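Local structure of minor capsid protein (Cafeteriavirus-dependent mavirus, 6G42) at the interface of chains A and B. The protein forms the penton of the mavirus capsid, a single jelly-roll protein that assembles as a pentamer and presumably closes the five-fold vertices of the shell. Sequence-based numbering; all coordinates share one arbitrary frame. Chains: chain A/B, Minor capsid protein.

The interface of chains A and B. Residues chain A 217-218, 230; chain B 9-12, 38, 42.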
loop_
_atom_site.group_PDB
_atom_site.type_symbol
_atom_site.label_atom_id
_atom_site.label_comp_id
_atom_site.label_asym_id
_atom_site.label_seq_id
_atom_site.Cartn_x
_atom_site.Cartn_y
_atom_site.Cartn_z
ATOM N N LEU A 217 27.497 8.355 17.644
ATOM C CA LEU A 217 27.869 7.926 18.997
ATOM C C LEU A 217 27.369 6.502 19.263
ATOM O O LEU A 217 26.198 6.203 19.024
ATOM C CB LEU A 217 27.306 8.893 20.048
ATOM C CG LEU A 217 27.645 10.382 19.884
ATOM C CD1 LEU A 217 26.918 11.201 20.935
ATOM C CD2 LEU A 217 29.144 10.640 19.963
ATOM N N LEU A 218 28.263 5.646 19.764
ATOM C CA LEU A 218 27.990 4.216 19.996
ATOM C C LEU A 218 28.127 3.813 21.479
ATOM O O LEU A 218 28.794 4.506 22.252
ATOM C CB LEU A 218 28.949 3.367 19.147
ATOM C CG LEU A 218 28.656 3.246 17.648
ATOM C CD1 LEU A 218 29.845 2.636 16.915
ATOM C CD2 LEU A 218 27.398 2.420 17.407
ATOM N N ASN A 230 33.025 5.378 22.531
ATOM C CA ASN A 230 33.039 4.669 21.252
ATOM C C ASN A 230 32.269 5.469 20.198
ATOM O O ASN A 230 31.282 6.144 20.505
ATOM C CB ASN A 230 32.423 3.265 21.413
ATOM C CG ASN A 230 32.663 2.351 20.209
ATOM O OD1 ASN A 230 33.462 2.640 19.316
ATOM N ND2 ASN A 230 31.970 1.222 20.195
ATOM N N ILE B 9 23.531 15.319 15.558
ATOM C CA ILE B 9 24.251 14.423 16.459
ATOM C C ILE B 9 23.397 13.170 16.620
ATOM O O ILE B 9 22.253 13.246 17.073
ATOM C CB ILE B 9 24.541 15.090 17.829
ATOM C CG1 ILE B 9 25.463 16.301 17.647
ATOM C CG2 ILE B 9 25.177 14.103 18.808
ATOM C CD1 ILE B 9 25.532 17.217 18.861
ATOM N N TRP B 10 23.969 12.026 16.254
ATOM C CA TRP B 10 23.285 10.736 16.309
ATOM C C TRP B 10 23.805 9.899 17.472
ATOM O O TRP B 10 24.999 9.916 17.763
ATOM C CB TRP B 10 23.513 9.969 15.011
ATOM C CG TRP B 10 23.000 10.656 13.793
ATOM C CD1 TRP B 10 23.713 11.439 12.936
ATOM C CD2 TRP B 10 21.667 10.606 13.279
ATOM N NE1 TRP B 10 22.906 11.891 11.925
ATOM C CE2 TRP B 10 21.644 11.389 12.106
ATOM C CE3 TRP B 10 20.483 9.977 13.699
ATOM C CZ2 TRP B 10 20.484 11.561 11.344
ATOM C CZ3 TRP B 10 19.327 10.148 12.943
ATOM C CH2 TRP B 10 19.336 10.937 11.778
ATOM N N LEU B 11 22.902 9.148 18.102
ATOM C CA LEU B 11 23.214 8.345 19.289
ATOM C C LEU B 11 22.505 6.996 19.202
ATOM O O LEU B 11 21.283 6.935 19.309
ATOM C CB LEU B 11 22.779 9.104 20.554
ATOM C CG LEU B 11 23.012 8.474 21.935
ATOM C CD1 LEU B 11 24.495 8.294 22.211
ATOM C CD2 LEU B 11 22.391 9.327 23.025
ATOM N N ASN B 12 23.275 5.926 18.993
ATOM C CA ASN B 12 22.741 4.552 18.952
ATOM C C ASN B 12 22.815 3.872 20.313
ATOM O O ASN B 12 23.763 4.084 21.069
ATOM C CB ASN B 12 23.504 3.694 17.943
ATOM C CG ASN B 12 23.182 4.057 16.511
ATOM O OD1 ASN B 12 22.129 3.680 15.980
ATOM N ND2 ASN B 12 24.085 4.794 15.873
ATOM N N ARG B 38 28.437 8.828 28.886
ATOM C CA ARG B 38 29.543 9.171 27.990
ATOM C C ARG B 38 30.621 9.993 28.680
ATOM O O ARG B 38 30.337 10.757 29.597
ATOM C CB ARG B 38 29.014 9.915 26.765
ATOM C CG ARG B 38 28.035 9.091 25.934
ATOM C CD ARG B 38 27.897 9.620 24.516
ATOM N NE ARG B 38 29.125 9.472 23.732
ATOM C CZ ARG B 38 29.570 8.330 23.200
ATOM N NH1 ARG B 38 28.902 7.181 23.355
ATOM N NH2 ARG B 38 30.705 8.333 22.501
ATOM N N ILE B 42 27.648 15.558 25.521
ATOM C CA ILE B 42 27.123 15.131 24.221
ATOM C C ILE B 42 26.937 16.334 23.298
ATOM O O ILE B 42 27.374 16.320 22.144
ATOM C CB ILE B 42 25.783 14.370 24.389
ATOM C CG1 ILE B 42 25.998 13.079 25.189
ATOM C CG2 ILE B 42 25.163 14.023 23.039
ATOM C CD1 ILE B 42 24.742 12.517 25.821
#
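A:Leu217 docks against strand 8-16 of chain B, in the neighbouring jelly-roll subunit of the penton, and pairs with B:Leu11 in a short parallel beta bridge across the subunit boundary. Two backbone bonds make the bridge, one on each side of B:Leu11: A:Leu217 N donates to B:Trp10 O at 2.9 Å, and A:Leu217 O accepts from B:Asn12 N, also at 2.9 Å. Being made by main-chain atoms, this pairing probably depends little on side-chain identity, whereas the side chain of A:Leu217, by far the most buried residue of the patch, probably gives the contact its fit. With CG anti to its own carbonyl carbon (chi1 -54°), the isobutyl group turns onto the apolar side of chain B. There CB packs on the methyl CD1 of B:Leu11 at 3.6 Å, while the branch CD1 rests against the CG2 methyls of both B:Ile42 (3.9 Å) and B:Ile9, meeting the pair from one side. The other branch, CD2, runs beside the NE and NH2 nitrogens of B:Arg38.

B:Arg38 comes from a loop of chain B and lays its guanidinium over the leucine. Its chain bends at chi3 (67°), and one guanidinium face lies over A:Leu217, with CB 3.9 Å from the plane beneath its centre. The rim of the same group does the polar work. NH1 donates to the backbone carbonyl A:Leu218 O at 2.9 Å, nearly within the guanidinium plane, and NH2 donates to A:Asn230 O at 3.0 Å, somewhat tilted out of it. Two carbonyls from separate stretches of chain A thus grip neighbouring nitrogens and should limit rotation of the head group, keeping its flat face on the leucine. The probably positive guanidinium here meets the oxygen ends of two carbonyl dipoles. On the opposite side of the paired backbones, A:Leu218 and B:Asn12 run alongside each other in the same direction, a looser contact.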